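Local coordinates for protein FMN-dependent NADH-azoreductase 1 (Bacillus anthracis, PDB 3U7I) that probably reduces quinones and cleaves the azo bond of aromatic azo compounds at the expense of NADH, with FMN as its cofactor, at residues Thr126-Glu131 against Val135-Asp140; Asp115-Ile120 against His167-Ala172; Val61-Glu66 against Arg76-Val81. One frame throughout, in Å; residues are numbered along the deposited sequence.

Overall arrangement
All three contacts belong to one subunit of the homodimer and to its flavodoxin-like fold. Interaction 2 lies nearest the core, about 8 Å from the centre of the chain. It comes closest to the predicted FMN site: the Leu170 side chain is about 12 Å from that of Ser23. Strand 127-129 of interaction 1 is the next element after helix 111-120. The two contacts touch where Thr126 OG1 meets Ile120 O at 2.6 Å, a probable hydrogen bond. Interaction 3 is further out, its centre about 22 Å from that of interaction 2, yet Trp65 CH2 packs 4.0 Å from Asp118 O. Interactions 1 and 3 do not touch; their nearest atoms are about 9 Å apart.

Interaction 1 (Thr126-Glu131 against Val135-Asp140); sequences TFKYTE and VGLLKD
Lys128 and Val135 are joined by two backbone hydrogen bonds. Lys128 N gives one to Val135 O at 2.8 Å. Val135 N returns the other to Lys128 O at 2.9 Å. A third bond runs from Leu137 N to Thr126 O at 2.8 Å. Here the donor stands above the carbonyl plane, 49° out of it, where the chain has left the strand.

These bonds define a short antiparallel beta hairpin, strands 127-129 and 134-136. Lys128 and Val135 form its hydrogen-bonded pair, Phe127 and Gly136 the non-hydrogen-bonded one. With glycine opposite Phe127, the two CA atoms come within 4.1 Å.

The apolar contacts lie mostly on the face of Lys128 and Val135. Their side chains run side by side, with Lys128 CG 3.7 Å from Val135 CG1. Val135 CG1, set between the backbone N and the carbonyl carbon (chi1 60°), thereby faces both Lys128 CG and Thr130 CG2. Leu137 crosses Lys128 at about a right angle and brings CD2 to Lys128 CG, 3.8 Å away. Its CG rests against Phe127 CA at 3.6 Å. Further along, Leu138 CD1 meets Thr126 CG2 at 4.0 Å. Leu138 and Thr126 also pack on helix 76-94, through Phe92 and Leu89 respectively.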
loop_
_atom_site.group_PDB
_atom_site.type_symbol
_atom_site.label_atom_id
_atom_site.label_comp_id
_atom_site.label_asym_id
_atom_site.label_seq_id
_atom_site.Cartn_x
_atom_site.Cartn_y
_atom_site.Cartn_z
ATOM N N THR C 126 -14.545 13.882 -0.402
ATOM C CA THR C 126 -14.401 13.214 -1.702
ATOM C C THR C 126 -15.359 12.025 -1.857
ATOM O O THR C 126 -15.551 11.501 -2.961
ATOM C CB THR C 126 -12.941 12.805 -1.981
ATOM O OG1 THR C 126 -12.493 11.915 -0.955
ATOM C CG2 THR C 126 -12.032 14.048 -2.000
ATOM N N PHE C 127 -15.960 11.613 -0.744
ATOM C CA PHE C 127 -16.996 10.582 -0.746
ATOM C C PHE C 127 -17.934 10.803 0.439
ATOM O O PHE C 127 -17.627 11.576 1.355
ATOM C CB PHE C 127 -16.383 9.167 -0.697
ATOM C CG PHE C 127 -15.953 8.724 0.684
ATOM C CD1 PHE C 127 -16.859 8.114 1.548
ATOM C CD2 PHE C 127 -14.639 8.898 1.109
ATOM C CE1 PHE C 127 -16.471 7.707 2.820
ATOM C CE2 PHE C 127 -14.240 8.484 2.381
ATOM C CZ PHE C 127 -15.156 7.894 3.237
ATOM N N LYS C 128 -19.081 10.133 0.424
ATOM C CA LYS C 128 -19.974 10.201 1.569
ATOM C C LYS C 128 -20.612 8.854 1.871
ATOM O O LYS C 128 -20.789 8.023 0.981
ATOM C CB LYS C 128 -21.051 11.276 1.373
ATOM C CG LYS C 128 -22.119 10.926 0.356
ATOM C CD LYS C 128 -23.318 11.839 0.525
ATOM C CE LYS C 128 -24.341 11.624 -0.568
ATOM N NZ LYS C 128 -25.639 12.266 -0.234
ATOM N N TYR C 129 -20.935 8.643 3.142
ATOM C CA TYR C 129 -21.647 7.446 3.562
ATOM C C TYR C 129 -23.145 7.619 3.339
ATOM O O TYR C 129 -23.690 8.703 3.552
ATOM C CB TYR C 129 -21.354 7.139 5.028
ATOM C CG TYR C 129 -19.905 6.812 5.291
ATOM C CD1 TYR C 129 -19.348 5.623 4.838
ATOM C CD2 TYR C 129 -19.092 7.687 5.998
ATOM C CE1 TYR C 129 -18.012 5.314 5.080
ATOM C CE2 TYR C 129 -17.756 7.387 6.248
ATOM C CZ TYR C 129 -17.220 6.197 5.788
ATOM O OH TYR C 129 -15.894 5.892 6.031
ATOM N N THR C 130 -23.795 6.548 2.883
ATOM C CA THR C 130 -25.247 6.510 2.725
ATOM C C THR C 130 -25.788 5.287 3.465
ATOM O O THR C 130 -25.126 4.765 4.367
ATOM C CB THR C 130 -25.670 6.464 1.237
ATOM O OG1 THR C 130 -25.260 5.223 0.647
ATOM C CG2 THR C 130 -25.043 7.617 0.467
ATOM N N GLU C 131 -26.977 4.826 3.081
ATOM C CA GLU C 131 -27.610 3.680 3.741
ATOM C C GLU C 131 -27.196 2.343 3.130
ATOM O O GLU C 131 -27.006 1.358 3.843
ATOM C CB GLU C 131 -29.131 3.817 3.703
ATOM C CG GLU C 131 -29.650 5.050 4.418
ATOM C CD GLU C 131 -30.995 5.499 3.889
ATOM O OE1 GLU C 131 -31.039 6.516 3.161
ATOM O OE2 GLU C 131 -32.011 4.837 4.199
ATOM N N VAL C 135 -20.830 6.502 -1.469
ATOM C CA VAL C 135 -20.756 6.968 -2.849
ATOM C C VAL C 135 -19.682 8.056 -2.975
ATOM O O VAL C 135 -19.400 8.772 -2.012
ATOM C CB VAL C 135 -22.146 7.461 -3.370
ATOM C CG1 VAL C 135 -22.670 8.618 -2.535
ATOM C CG2 VAL C 135 -22.080 7.841 -4.847
ATOM N N GLY C 136 -19.068 8.152 -4.154
ATOM C CA GLY C 136 -18.053 9.162 -4.413
ATOM C C GLY C 136 -18.686 10.510 -4.710
ATOM O O GLY C 136 -19.792 10.575 -5.259
ATOM N N LEU C 137 -17.987 11.584 -4.338
ATOM C CA LEU C 137 -18.494 12.944 -4.511
ATOM C C LEU C 137 -17.850 13.691 -5.679
ATOM O O LEU C 137 -18.255 14.806 -6.001
ATOM C CB LEU C 137 -18.313 13.745 -3.218
ATOM C CG LEU C 137 -19.121 13.247 -2.027
ATOM C CD1 LEU C 137 -18.961 14.193 -0.865
ATOM C CD2 LEU C 137 -20.590 13.113 -2.418
ATOM N N LEU C 138 -16.846 13.085 -6.309
ATOM C CA LEU C 138 -16.161 13.724 -7.428
ATOM C C LEU C 138 -16.586 13.112 -8.758
ATOM O O LEU C 138 -15.743 12.687 -9.552
ATOM C CB LEU C 138 -14.642 13.618 -7.263
ATOM C CG LEU C 138 -14.061 14.153 -5.949
ATOM C CD1 LEU C 138 -12.553 13.966 -5.928
ATOM C CD2 LEU C 138 -14.429 15.613 -5.720
ATOM N N LYS C 139 -17.893 13.071 -8.996
ATOM C CA LYS C 139 -18.430 12.484 -10.218
ATOM C C LYS C 139 -18.692 13.567 -11.262
ATOM O O LYS C 139 -19.811 13.712 -11.739
ATOM C CB LYS C 139 -19.719 11.713 -9.915
ATOM C CG LYS C 139 -19.609 10.793 -8.702
ATOM C CD LYS C 139 -20.390 9.500 -8.886
ATOM C CE LYS C 139 -20.144 8.549 -7.717
ATOM N NZ LYS C 139 -19.903 7.140 -8.153
ATOM N N ASP C 140 -17.652 14.318 -11.618
ATOM C CA ASP C 140 -17.804 15.478 -12.498
ATOM C C ASP C 140 -16.858 15.497 -13.712
ATOM O O ASP C 140 -16.478 16.570 -14.185
ATOM C CB ASP C 140 -17.659 16.780 -11.693
ATOM C CG ASP C 140 -16.531 16.719 -10.664
ATOM O OD1 ASP C 140 -16.408 17.658 -9.855
ATOM O OD2 ASP C 140 -15.777 15.726 -10.646
#

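Interaction 2 (Asp115-Ile120 against His167-Ala172); sequences DYMDNI and HKYLKA
Met117 and Leu170 mark the nearest backbone approach, with CA atoms 9.3 Å apart. Both segments are helical, part of helices 111-120 and 165-177. At this spacing the backbones do not touch, and side chains must bridge the gap.

Met117, present as selenomethionine, and Tyr169 point at each other from opposite helices. Tyr169 has CG anti to its backbone N (chi1 177°), which carries the ring out toward Met117. The meeting is at the ring edge: Met117 CG lies near the ring plane, 3.9 Å from Tyr169 CE2. Met117 CB is also 3.9 Å from Tyr169 OH, so CB and CG lie along the hydroxyl end of the ring. Beyond CG the selenomethionine chain bends at chi2 and again at chi3. The bends take it off the tyrosine edge, and SE comes 4.3 Å from Leu170 CD2. This second touch is looser.

All three residues are buried. The buried phenol hydroxyl of Tyr169 is hydrogen-bonded to Asn106 O of the second subunit, which fixes the outer end of the ring. Asp118 OD1, one residue on from Met117, bonds Asn106 ND2 of the same neighbour and also pairs with Lys114. The contact therefore sits beside the dimer interface. Tyr116, meanwhile, reaches Leu8 and Ile10 on strand 6-11. This is the layered build of the flavodoxin-like fold, in which neighbouring helices on one face of the parallel sheet meet through apolar side chains.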
loop_
_atom_site.group_PDB
_atom_site.type_symbol
_atom_site.label_atom_id
_atom_site.label_comp_id
_atom_site.label_asym_id
_atom_site.label_seq_id
_atom_site.Cartn_x
_atom_site.Cartn_y
_atom_site.Cartn_z
ATOM N N ASP C 115 -0.231 6.742 2.085
ATOM C CA ASP C 115 -0.406 7.909 2.951
ATOM C C ASP C 115 -1.170 9.008 2.217
ATOM O O ASP C 115 -2.021 9.686 2.806
ATOM C CB ASP C 115 0.935 8.482 3.405
ATOM C CG ASP C 115 1.628 7.609 4.412
ATOM O OD1 ASP C 115 0.948 6.785 5.056
ATOM O OD2 ASP C 115 2.853 7.767 4.574
ATOM N N TYR C 116 -0.851 9.197 0.939
ATOM C CA TYR C 116 -1.544 10.215 0.150
ATOM C C TYR C 116 -3.024 9.854 0.003
ATOM O O TYR C 116 -3.894 10.720 0.135
ATOM C CB TYR C 116 -0.882 10.408 -1.222
ATOM C CG TYR C 116 -1.494 11.532 -2.034
ATOM C CD1 TYR C 116 -1.156 12.862 -1.788
ATOM C CD2 TYR C 116 -2.415 11.263 -3.039
ATOM C CE1 TYR C 116 -1.725 13.901 -2.541
ATOM C CE2 TYR C 116 -2.994 12.293 -3.791
ATOM C CZ TYR C 116 -2.645 13.598 -3.543
ATOM O OH TYR C 116 -3.224 14.603 -4.299
HETATM N N MSE C 117 -3.315 8.583 -0.261
HETATM C CA MSE C 117 -4.708 8.151 -0.348
HETATM C C MSE C 117 -5.406 8.453 0.971
HETATM O O MSE C 117 -6.573 8.835 0.983
HETATM C CB MSE C 117 -4.832 6.654 -0.680
HETATM C CG MSE C 117 -4.213 6.226 -2.021
HETATM SE SE MSE C 117 -4.941 7.186 -3.542
HETATM C CE MSE C 117 -6.829 6.716 -3.291
ATOM N N ASP C 118 -4.684 8.298 2.077
ATOM C CA ASP C 118 -5.257 8.532 3.408
ATOM C C ASP C 118 -5.575 10.021 3.666
ATOM O O ASP C 118 -6.382 10.354 4.547
ATOM C CB ASP C 118 -4.352 7.962 4.518
ATOM C CG ASP C 118 -4.287 6.441 4.509
ATOM O OD1 ASP C 118 -5.195 5.788 3.929
ATOM O OD2 ASP C 118 -3.311 5.891 5.083
ATOM N N ASN C 119 -4.936 10.902 2.898
ATOM C CA ASN C 119 -5.176 12.350 2.967
ATOM C C ASN C 119 -6.365 12.811 2.115
ATOM O O ASN C 119 -7.046 13.780 2.456
ATOM C CB ASN C 119 -3.928 13.116 2.522
ATOM C CG ASN C 119 -2.889 13.245 3.623
ATOM O OD1 ASN C 119 -2.792 14.286 4.271
ATOM N ND2 ASN C 119 -2.098 12.190 3.832
ATOM N N ILE C 120 -6.610 12.111 1.004
ATOM C CA ILE C 120 -7.610 12.553 0.031
ATOM C C ILE C 120 -8.932 11.768 0.054
ATOM O O ILE C 120 -9.936 12.234 -0.489
ATOM C CB ILE C 120 -7.039 12.552 -1.402
ATOM C CG1 ILE C 120 -6.759 11.118 -1.855
ATOM C CG2 ILE C 120 -5.779 13.434 -1.479
ATOM C CD1 ILE C 120 -6.581 10.979 -3.334
ATOM N N HIS C 167 -2.062 -1.014 -9.789
ATOM C CA HIS C 167 -3.081 -0.653 -10.778
ATOM C C HIS C 167 -4.504 -0.977 -10.322
ATOM O O HIS C 167 -5.389 -0.130 -10.396
ATOM C CB HIS C 167 -2.785 -1.337 -12.123
ATOM C CG HIS C 167 -3.952 -1.372 -13.060
ATOM N ND1 HIS C 167 -4.501 -0.235 -13.616
ATOM C CD2 HIS C 167 -4.682 -2.409 -13.539
ATOM C CE1 HIS C 167 -5.511 -0.568 -14.398
ATOM N NE2 HIS C 167 -5.643 -1.883 -14.368
ATOM N N LYS C 168 -4.722 -2.201 -9.858
ATOM C CA LYS C 168 -6.052 -2.620 -9.422
ATOM C C LYS C 168 -6.605 -1.678 -8.354
ATOM O O LYS C 168 -7.745 -1.211 -8.445
ATOM C CB LYS C 168 -6.021 -4.071 -8.921
ATOM C CG LYS C 168 -5.823 -5.069 -10.047
ATOM C CD LYS C 168 -5.856 -6.502 -9.547
ATOM C CE LYS C 168 -5.999 -7.476 -10.715
ATOM N NZ LYS C 168 -6.288 -8.849 -10.215
ATOM N N TYR C 169 -5.782 -1.378 -7.358
ATOM C CA TYR C 169 -6.192 -0.499 -6.276
ATOM C C TYR C 169 -6.466 0.915 -6.775
ATOM O O TYR C 169 -7.537 1.470 -6.518
ATOM C CB TYR C 169 -5.131 -0.479 -5.185
ATOM C CG TYR C 169 -5.429 0.457 -4.046
ATOM C CD1 TYR C 169 -6.364 0.122 -3.077
ATOM C CD2 TYR C 169 -4.774 1.674 -3.934
ATOM C CE1 TYR C 169 -6.636 0.970 -2.025
ATOM C CE2 TYR C 169 -5.039 2.533 -2.886
ATOM C CZ TYR C 169 -5.970 2.181 -1.930
ATOM O OH TYR C 169 -6.234 3.028 -0.869
ATOM N N LEU C 170 -5.517 1.504 -7.497
ATOM C CA LEU C 170 -5.709 2.882 -7.964
ATOM C C LEU C 170 -6.955 3.058 -8.837
ATOM O O LEU C 170 -7.738 3.979 -8.605
ATOM C CB LEU C 170 -4.456 3.426 -8.666
ATOM C CG LEU C 170 -3.242 3.625 -7.753
ATOM C CD1 LEU C 170 -2.002 3.968 -8.559
ATOM C CD2 LEU C 170 -3.529 4.701 -6.714
ATOM N N LYS C 171 -7.137 2.192 -9.839
ATOM C CA LYS C 171 -8.325 2.261 -10.690
ATOM C C LYS C 171 -9.609 2.175 -9.852
ATOM O O LYS C 171 -10.548 2.966 -10.034
ATOM C CB LYS C 171 -8.321 1.128 -11.719
ATOM C CG LYS C 171 -9.384 1.293 -12.807
ATOM C CD LYS C 171 -9.413 0.104 -13.738
ATOM C CE LYS C 171 -10.331 0.372 -14.910
ATOM N NZ LYS C 171 -10.547 -0.875 -15.685
ATOM N N ALA C 172 -9.632 1.199 -8.940
ATOM C CA ALA C 172 -10.785 0.952 -8.067
ATOM C C ALA C 172 -11.141 2.163 -7.208
ATOM O O ALA C 172 -12.305 2.596 -7.186
ATOM C CB ALA C 172 -10.538 -0.281 -7.177
#

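Interaction 3 (Val61-Glu66 against Arg76-Val81); sequences VLSAWE and REEQKV
Glu78 reaches from helix 76-94 to Ser63 and Ala64 on helix 59-68. The two helices follow each other in the chain, in the connection from strand 43-48 to strand 97-103 of the flavodoxin-like fold. Segments 61-66 and 76-81 cross at right angles, with a signed angle of -90° and axes 9.2 Å apart. The nearest CA atoms, those of Ala64 and Glu78, are 5.2 Å from each other.

The Glu78 side chain can be followed outward. CB lies 3.8 Å from Ala64 CB. The small Ala64 is consistent with this close approach. CG is still against Ala64 CB, at 3.9 Å. The chain then continues extended (chi2 167°), which brings the carboxylate to Ser63. CD is 3.6 Å from Ser63 OG. At the tip the two carboxylate oxygens have different partners. OE1 accepts a hydrogen bond from Thr75 N, just before its own helix, and forms a salt bridge with Lys67 NZ of helix 59-68. OE2 accepts the hydroxyl of Ser63.

The carboxylate is thus held at both oxygens. The pairing with Lys67 would be expected to favour its charged form. Glu78 is buried, and these partners satisfy both of its oxygens.

Val81, three residues after Glu78, brings CG2 to CG2 of Val61, 3.8 Å away, and the two side chains cross at about a right angle. Val61 also packs on Met85, and Val81 on Pro55.

Ser63 OG is only 2.6 Å from Glu78 OE2 and approaches from above the carboxylate plane, 45° out of it.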
loop_
_atom_site.group_PDB
_atom_site.type_symbol
_atom_site.label_atom_id
_atom_site.label_comp_id
_atom_site.label_asym_id
_atom_site.label_seq_id
_atom_site.Cartn_x
_atom_site.Cartn_y
_atom_site.Cartn_z
ATOM N N VAL C 61 -2.999 11.667 14.513
ATOM C CA VAL C 61 -4.041 11.933 13.517
ATOM C C VAL C 61 -5.393 11.320 13.929
ATOM O O VAL C 61 -6.445 11.957 13.782
ATOM C CB VAL C 61 -3.626 11.427 12.110
ATOM C CG1 VAL C 61 -4.811 11.472 11.141
ATOM C CG2 VAL C 61 -2.453 12.233 11.571
ATOM N N LEU C 62 -5.356 10.085 14.440
ATOM C CA LEU C 62 -6.560 9.393 14.902
ATOM C C LEU C 62 -7.173 10.129 16.094
ATOM O O LEU C 62 -8.397 10.231 16.219
ATOM C CB LEU C 62 -6.246 7.939 15.266
ATOM C CG LEU C 62 -5.764 7.059 14.111
ATOM C CD1 LEU C 62 -5.273 5.695 14.606
ATOM C CD2 LEU C 62 -6.878 6.901 13.109
ATOM N N SER C 63 -6.310 10.647 16.962
ATOM C CA SER C 63 -6.738 11.489 18.073
ATOM C C SER C 63 -7.384 12.798 17.580
ATOM O O SER C 63 -8.453 13.199 18.050
ATOM C CB SER C 63 -5.541 11.789 18.978
ATOM O OG SER C 63 -5.865 12.752 19.963
ATOM N N ALA C 64 -6.721 13.463 16.639
ATOM C CA ALA C 64 -7.224 14.699 16.062
ATOM C C ALA C 64 -8.600 14.456 15.462
ATOM O O ALA C 64 -9.546 15.213 15.705
ATOM C CB ALA C 64 -6.267 15.210 15.005
ATOM N N TRP C 65 -8.705 13.386 14.684
ATOM C CA TRP C 65 -9.943 13.056 13.993
ATOM C C TRP C 65 -11.091 12.746 14.950
ATOM O O TRP C 65 -12.231 13.143 14.716
ATOM C CB TRP C 65 -9.709 11.904 13.016
ATOM C CG TRP C 65 -9.042 12.347 11.742
ATOM C CD1 TRP C 65 -8.823 13.635 11.341
ATOM C CD2 TRP C 65 -8.515 11.509 10.704
ATOM N NE1 TRP C 65 -8.194 13.652 10.119
ATOM C CE2 TRP C 65 -7.993 12.360 9.703
ATOM C CE3 TRP C 65 -8.429 10.123 10.523
ATOM C CZ2 TRP C 65 -7.395 11.869 8.534
ATOM C CZ3 TRP C 65 -7.835 9.639 9.356
ATOM C CH2 TRP C 65 -7.327 10.511 8.382
ATOM N N GLU C 66 -10.785 12.042 16.031
ATOM C CA GLU C 66 -11.795 11.708 17.023
ATOM C C GLU C 66 -12.317 12.959 17.720
ATOM O O GLU C 66 -13.515 13.078 17.981
ATOM C CB GLU C 66 -11.222 10.742 18.057
ATOM C CG GLU C 66 -12.211 10.334 19.123
ATOM C CD GLU C 66 -11.527 9.712 20.313
ATOM O OE1 GLU C 66 -10.451 10.221 20.707
ATOM O OE2 GLU C 66 -12.052 8.711 20.849
ATOM N N ARG C 76 -1.945 21.484 19.843
ATOM C CA ARG C 76 -1.138 22.220 18.874
ATOM C C ARG C 76 -0.697 21.325 17.724
ATOM O O ARG C 76 -0.852 21.686 16.551
ATOM C CB ARG C 76 0.094 22.828 19.543
ATOM C CG ARG C 76 1.078 23.415 18.546
ATOM C CD ARG C 76 1.500 24.816 18.953
ATOM N NE ARG C 76 1.795 25.668 17.800
ATOM C CZ ARG C 76 3.019 25.929 17.352
ATOM N NH1 ARG C 76 4.083 25.405 17.958
ATOM N NH2 ARG C 76 3.178 26.719 16.296
ATOM N N GLU C 77 -0.142 20.162 18.067
ATOM C CA GLU C 77 0.344 19.214 17.067
ATOM C C GLU C 77 -0.786 18.559 16.258
ATOM O O GLU C 77 -0.624 18.295 15.066
ATOM C CB GLU C 77 1.267 18.159 17.694
ATOM C CG GLU C 77 1.097 17.942 19.187
ATOM C CD GLU C 77 1.899 16.745 19.690
ATOM O OE1 GLU C 77 2.839 16.944 20.496
ATOM O OE2 GLU C 77 1.590 15.604 19.276
ATOM N N GLU C 78 -1.925 18.312 16.901
ATOM C CA GLU C 78 -3.117 17.843 16.191
ATOM C C GLU C 78 -3.621 18.895 15.200
ATOM O O GLU C 78 -4.029 18.570 14.084
ATOM C CB GLU C 78 -4.222 17.479 17.181
ATOM C CG GLU C 78 -3.911 16.241 17.988
ATOM C CD GLU C 78 -4.836 16.069 19.166
ATOM O OE1 GLU C 78 -5.694 16.953 19.379
ATOM O OE2 GLU C 78 -4.707 15.049 19.885
ATOM N N GLN C 79 -3.597 20.154 15.611
ATOM C CA GLN C 79 -3.985 21.258 14.745
ATOM C C GLN C 79 -3.061 21.341 13.522
ATOM O O GLN C 79 -3.522 21.427 12.379
ATOM C CB GLN C 79 -3.949 22.567 15.541
ATOM C CG GLN C 79 -4.237 23.813 14.736
ATOM C CD GLN C 79 -3.768 25.072 15.442
ATOM O OE1 GLN C 79 -3.656 25.106 16.672
ATOM N NE2 GLN C 79 -3.479 26.114 14.664
ATOM N N LYS C 80 -1.756 21.286 13.774
ATOM C CA LYS C 80 -0.748 21.440 12.730
ATOM C C LYS C 80 -0.799 20.325 11.679
ATOM O O LYS C 80 -0.699 20.592 10.476
ATOM C CB LYS C 80 0.647 21.536 13.354
ATOM C CG LYS C 80 1.787 21.638 12.356
ATOM C CD LYS C 80 3.113 21.269 13.016
ATOM C CE LYS C 80 4.194 20.938 11.987
ATOM N NZ LYS C 80 5.413 20.328 12.604
ATOM N N VAL C 81 -0.952 19.077 12.117
ATOM C CA VAL C 81 -1.009 17.970 11.160
ATOM C C VAL C 81 -2.295 17.982 10.325
ATOM O O VAL C 81 -2.236 17.792 9.108
ATOM C CB VAL C 81 -0.766 16.576 11.815
ATOM C CG1 VAL C 81 -1.847 16.257 12.840
ATOM C CG2 VAL C 81 -0.680 15.483 10.739
#